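Long-range contact in ebony (Drosophila melanogaster, PDB 6DYM), which is a nonribosomal peptide synthetase whose C-terminal condensation domain, the part described here, probably joins beta-alanine to dopamine and related amines: residues 14-26 and 38-50. Numbering follows the deposited sequence.
Sequences RQEVIDIIVASFY and GVLRTDYSDILND
Helices 14-25 and 41-58, which link the first two strands of this domain's GNAT-like (N-acetyltransferase-type) fold, form a helical hairpin closed by Leu48, Tyr44 and Tyr26. The axes of segments 14-25 and 41-50 run roughly antiparallel, at 141°. Leu48 sends CD1 against the branch point of Ile21, 3.7 Å from its CB, while Ile18 lies antiparallel alongside, its CG1 against the same methyl; beyond Leu48 lies Leu77 of strand 71-80. Nearer the C-terminal end of helix 14-25, Phe25 lays CB over one face of the Tyr44 ring, 4.0 Å from its centroid, and the Phe25 ring turns its edge to the same face in an offset edge-to-face pair. The Tyr44 hydroxyl is tied to Glu32 in the connecting loop. Tyr26 turns its ring trans to its own amide nitrogen (chi1 173°), which brings it against Arg41, whose CG makes a CH-pi contact 3.6 Å from the ring centroid. The guanidinium continues over the ring's CE2 corner, its plane tilted 32°. Replacing Tyr26 with alanine would probably leave the extended Arg41 chain without its aromatic platform and free to swing. At the hairpin's other end, Arg14 NH1 donates a bent hydrogen bond to Asn49 OD1 (2.6 Å), approaching somewhat out of the carbonyl plane.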
loop_
_atom_site.group_PDB
_atom_site.type_symbol
_atom_site.label_atom_id
_atom_site.label_comp_id
_atom_site.label_asym_id
_atom_site.label_seq_id
_atom_site.Cartn_x
_atom_site.Cartn_y
_atom_site.Cartn_z
ATOM N N ARG A 14 -8.956 -11.784 8.771
ATOM C CA ARG A 14 -7.920 -11.003 9.446
ATOM C C ARG A 14 -6.579 -11.729 9.459
ATOM O O ARG A 14 -5.547 -11.152 9.094
ATOM C CB ARG A 14 -8.365 -10.668 10.871
ATOM C CG ARG A 14 -7.522 -9.608 11.564
ATOM C CD ARG A 14 -7.917 -9.478 13.029
ATOM N NE ARG A 14 -7.971 -10.792 13.662
ATOM C CZ ARG A 14 -6.923 -11.410 14.197
ATOM N NH1 ARG A 14 -5.730 -10.827 14.196
ATOM N NH2 ARG A 14 -7.068 -12.613 14.739
ATOM N N GLN A 15 -6.568 -12.992 9.890
ATOM C CA GLN A 15 -5.296 -13.696 10.013
ATOM C C GLN A 15 -4.676 -13.964 8.648
ATOM O O GLN A 15 -3.456 -13.849 8.483
ATOM C CB GLN A 15 -5.474 -15.004 10.780
ATOM C CG GLN A 15 -4.154 -15.614 11.209
ATOM C CD GLN A 15 -3.337 -14.665 12.066
ATOM O OE1 GLN A 15 -3.837 -14.114 13.046
ATOM N NE2 GLN A 15 -2.078 -14.459 11.693
ATOM N N GLU A 16 -5.497 -14.328 7.661
ATOM C CA GLU A 16 -4.977 -14.540 6.316
ATOM C C GLU A 16 -4.388 -13.252 5.750
ATOM O O GLU A 16 -3.314 -13.269 5.139
ATOM C CB GLU A 16 -6.081 -15.088 5.408
ATOM C CG GLU A 16 -6.508 -16.514 5.748
ATOM C CD GLU A 16 -7.873 -16.878 5.184
ATOM O OE1 GLU A 16 -8.899 -16.507 5.800
ATOM O OE2 GLU A 16 -7.922 -17.543 4.128
ATOM N N VAL A 17 -5.065 -12.121 5.966
ATOM C CA VAL A 17 -4.554 -10.842 5.481
ATOM C C VAL A 17 -3.277 -10.458 6.220
ATOM O O VAL A 17 -2.315 -9.973 5.615
ATOM C CB VAL A 17 -5.638 -9.755 5.611
ATOM C CG1 VAL A 17 -5.022 -8.357 5.547
ATOM C CG2 VAL A 17 -6.694 -9.934 4.536
ATOM N N ILE A 18 -3.241 -10.680 7.535
ATOM C CA ILE A 18 -2.046 -10.359 8.311
ATOM C C ILE A 18 -0.860 -11.175 7.814
ATOM O O ILE A 18 0.241 -10.647 7.613
ATOM C CB ILE A 18 -2.302 -10.590 9.811
ATOM C CG1 ILE A 18 -3.054 -9.402 10.410
ATOM C CG2 ILE A 18 -0.988 -10.826 10.549
ATOM C CD1 ILE A 18 -3.588 -9.660 11.810
ATOM N N ASP A 19 -1.073 -12.475 7.601
ATOM C CA ASP A 19 -0.004 -13.334 7.104
ATOM C C ASP A 19 0.548 -12.827 5.779
ATOM O O ASP A 19 1.768 -12.802 5.575
ATOM C CB ASP A 19 -0.513 -14.768 6.955
ATOM C CG ASP A 19 -0.867 -15.399 8.286
ATOM O OD1 ASP A 19 -0.380 -14.897 9.322
ATOM O OD2 ASP A 19 -1.632 -16.391 8.295
ATOM N N ILE A 20 -0.332 -12.418 4.863
ATOM C CA ILE A 20 0.128 -11.936 3.565
ATOM C C ILE A 20 0.920 -10.643 3.719
ATOM O O ILE A 20 1.993 -10.485 3.126
ATOM C CB ILE A 20 -1.062 -11.770 2.602
ATOM C CG1 ILE A 20 -1.518 -13.141 2.100
ATOM C CG2 ILE A 20 -0.688 -10.867 1.421
ATOM C CD1 ILE A 20 -2.576 -13.081 1.032
ATOM N N ILE A 21 0.415 -9.706 4.525
ATOM C CA ILE A 21 1.083 -8.414 4.669
ATOM C C ILE A 21 2.418 -8.572 5.386
ATOM O O ILE A 21 3.429 -7.988 4.977
ATOM C CB ILE A 21 0.163 -7.415 5.393
ATOM C CG1 ILE A 21 -1.020 -7.025 4.499
ATOM C CG2 ILE A 21 0.945 -6.184 5.826
ATOM C CD1 ILE A 21 -0.614 -6.349 3.198
ATOM N N VAL A 22 2.446 -9.360 6.465
ATOM C CA VAL A 22 3.688 -9.552 7.212
ATOM C C VAL A 22 4.752 -10.176 6.317
ATOM O O VAL A 22 5.900 -9.718 6.272
ATOM C CB VAL A 22 3.434 -10.407 8.468
ATOM C CG1 VAL A 22 4.749 -10.901 9.061
ATOM C CG2 VAL A 22 2.650 -9.614 9.498
ATOM N N ALA A 23 4.381 -11.225 5.579
ATOM C CA ALA A 23 5.333 -11.862 4.675
ATOM C C ALA A 23 5.761 -10.913 3.562
ATOM O O ALA A 23 6.940 -10.879 3.188
ATOM C CB ALA A 23 4.728 -13.135 4.087
ATOM N N SER A 24 4.822 -10.130 3.028
ATOM C CA SER A 24 5.130 -9.281 1.883
ATOM C C SER A 24 6.008 -8.098 2.269
ATOM O O SER A 24 6.792 -7.618 1.440
ATOM C CB SER A 24 3.838 -8.797 1.224
ATOM O OG SER A 24 4.046 -7.598 0.500
ATOM N N PHE A 25 5.903 -7.610 3.505
ATOM C CA PHE A 25 6.648 -6.423 3.912
ATOM C C PHE A 25 7.896 -6.755 4.722
ATOM O O PHE A 25 8.986 -6.290 4.379
ATOM C CB PHE A 25 5.756 -5.461 4.714
ATOM C CG PHE A 25 4.611 -4.877 3.925
ATOM C CD1 PHE A 25 4.514 -5.064 2.553
ATOM C CD2 PHE A 25 3.634 -4.127 4.561
ATOM C CE1 PHE A 25 3.456 -4.527 1.832
ATOM C CE2 PHE A 25 2.574 -3.584 3.845
ATOM C CZ PHE A 25 2.486 -3.786 2.479
ATOM N N TYR A 26 7.756 -7.556 5.780
ATOM C CA TYR A 26 8.840 -7.755 6.739
ATOM C C TYR A 26 10.113 -8.215 6.043
ATOM O O TYR A 26 10.105 -9.217 5.320
ATOM C CB TYR A 26 8.428 -8.772 7.802
ATOM C CG TYR A 26 9.558 -9.156 8.725
ATOM C CD1 TYR A 26 9.938 -8.322 9.768
ATOM C CD2 TYR A 26 10.251 -10.348 8.549
ATOM C CE1 TYR A 26 10.975 -8.667 10.616
ATOM C CE2 TYR A 26 11.289 -10.700 9.388
ATOM C CZ TYR A 26 11.646 -9.858 10.420
ATOM O OH TYR A 26 12.681 -10.209 11.258
ATOM N N GLY A 38 15.523 -3.276 14.785
ATOM C CA GLY A 38 14.403 -2.782 15.545
ATOM C C GLY A 38 13.063 -2.782 14.837
ATOM O O GLY A 38 12.141 -2.104 15.306
ATOM N N VAL A 39 12.925 -3.504 13.730
ATOM C CA VAL A 39 11.639 -3.684 13.070
ATOM C C VAL A 39 11.243 -5.148 13.216
ATOM O O VAL A 39 12.013 -6.051 12.861
ATOM C CB VAL A 39 11.679 -3.233 11.598
ATOM C CG1 VAL A 39 12.756 -3.979 10.802
ATOM C CG2 VAL A 39 10.304 -3.395 10.959
ATOM N N LEU A 40 10.056 -5.379 13.776
ATOM C CA LEU A 40 9.554 -6.715 14.055
ATOM C C LEU A 40 8.290 -6.975 13.247
ATOM O O LEU A 40 7.593 -6.046 12.829
ATOM C CB LEU A 40 9.262 -6.899 15.551
ATOM C CG LEU A 40 10.223 -6.227 16.534
ATOM C CD1 LEU A 40 9.719 -6.370 17.961
ATOM C CD2 LEU A 40 11.624 -6.798 16.394
ATOM N N ARG A 41 7.999 -8.263 13.035
ATOM C CA ARG A 41 6.784 -8.641 12.318
ATOM C C ARG A 41 5.545 -8.090 13.004
ATOM O O ARG A 41 4.593 -7.666 12.336
ATOM C CB ARG A 41 6.680 -10.159 12.210
ATOM C CG ARG A 41 7.866 -10.840 11.563
ATOM C CD ARG A 41 7.782 -12.338 11.786
ATOM N NE ARG A 41 9.071 -12.998 11.621
ATOM C CZ ARG A 41 9.459 -13.588 10.497
ATOM N NH1 ARG A 41 8.656 -13.594 9.441
ATOM N NH2 ARG A 41 10.650 -14.170 10.427
ATOM N N THR A 42 5.535 -8.087 14.341
ATOM C CA THR A 42 4.363 -7.618 15.070
ATOM C C THR A 42 4.113 -6.131 14.863
ATOM O O THR A 42 2.998 -5.665 15.116
ATOM C CB THR A 42 4.499 -7.925 16.567
ATOM O OG1 THR A 42 5.597 -7.185 17.119
ATOM C CG2 THR A 42 4.724 -9.415 16.784
ATOM N N ASP A 43 5.116 -5.376 14.407
ATOM C CA ASP A 43 4.885 -3.967 14.103
ATOM C C ASP A 43 3.848 -3.813 12.998
ATOM O O ASP A 43 3.013 -2.901 13.039
ATOM C CB ASP A 43 6.197 -3.286 13.712
ATOM C CG ASP A 43 7.251 -3.376 14.806
ATOM O OD1 ASP A 43 6.884 -3.257 15.994
ATOM O OD2 ASP A 43 8.448 -3.557 14.481
ATOM N N TYR A 44 3.870 -4.707 12.009
ATOM C CA TYR A 44 2.870 -4.661 10.949
ATOM C C TYR A 44 1.525 -5.194 11.430
ATOM O O TYR A 44 0.482 -4.576 11.188
ATOM C CB TYR A 44 3.353 -5.452 9.735
ATOM C CG TYR A 44 4.646 -4.952 9.132
ATOM C CD1 TYR A 44 4.671 -3.823 8.318
ATOM C CD2 TYR A 44 5.843 -5.617 9.370
ATOM C CE1 TYR A 44 5.858 -3.370 7.759
ATOM C CE2 TYR A 44 7.030 -5.173 8.819
ATOM C CZ TYR A 44 7.032 -4.051 8.016
ATOM O OH TYR A 44 8.219 -3.619 7.470
ATOM N N SER A 45 1.527 -6.341 12.113
ATOM C CA SER A 45 0.267 -6.937 12.542
ATOM C C SER A 45 -0.433 -6.087 13.597
ATOM O O SER A 45 -1.670 -6.055 13.637
ATOM C CB SER A 45 0.502 -8.358 13.057
ATOM O OG SER A 45 1.367 -8.366 14.179
ATOM N N ASP A 46 0.330 -5.387 14.446
ATOM C CA ASP A 46 -0.286 -4.506 15.432
ATOM C C ASP A 46 -1.074 -3.392 14.756
ATOM O O ASP A 46 -2.187 -3.061 15.183
ATOM C CB ASP A 46 0.779 -3.911 16.358
ATOM C CG ASP A 46 1.288 -4.908 17.391
ATOM O OD1 ASP A 46 0.801 -6.061 17.417
ATOM O OD2 ASP A 46 2.188 -4.540 18.175
ATOM N N ILE A 47 -0.510 -2.803 13.698
ATOM C CA ILE A 47 -1.209 -1.745 12.970
ATOM C C ILE A 47 -2.478 -2.295 12.325
ATOM O O ILE A 47 -3.550 -1.683 12.397
ATOM C CB ILE A 47 -0.277 -1.105 11.924
ATOM C CG1 ILE A 47 0.770 -0.218 12.605
ATOM C CG2 ILE A 47 -1.076 -0.306 10.909
ATOM C CD1 ILE A 47 2.007 0.039 11.755
ATOM N N LEU A 48 -2.373 -3.467 11.690
ATOM C CA LEU A 48 -3.525 -4.039 11.000
ATOM C C LEU A 48 -4.628 -4.422 11.979
ATOM O O LEU A 48 -5.813 -4.196 11.706
ATOM C CB LEU A 48 -3.094 -5.255 10.182
ATOM C CG LEU A 48 -2.513 -4.939 8.803
ATOM C CD1 LEU A 48 -2.102 -6.213 8.078
ATOM C CD2 LEU A 48 -3.505 -4.135 7.973
ATOM N N ASN A 49 -4.261 -5.011 13.120
ATOM C CA ASN A 49 -5.265 -5.354 14.122
ATOM C C ASN A 49 -5.954 -4.105 14.658
ATOM O O ASN A 49 -7.161 -4.119 14.926
ATOM C CB ASN A 49 -4.620 -6.146 15.260
ATOM C CG ASN A 49 -4.365 -7.600 14.890
ATOM O OD1 ASN A 49 -5.204 -8.253 14.268
ATOM N ND2 ASN A 49 -3.205 -8.114 15.282
ATOM N N ASP A 50 -5.208 -3.007 14.797
ATOM C CA ASP A 50 -5.791 -1.775 15.316
ATOM C C ASP A 50 -6.829 -1.184 14.368
ATOM O O ASP A 50 -7.774 -0.529 14.822
ATOM C CB ASP A 50 -4.691 -0.750 15.589
ATOM C CG ASP A 50 -4.059 -0.927 16.955
ATOM O OD1 ASP A 50 -4.497 -1.833 17.696
ATOM O OD2 ASP A 50 -3.128 -0.160 17.284
#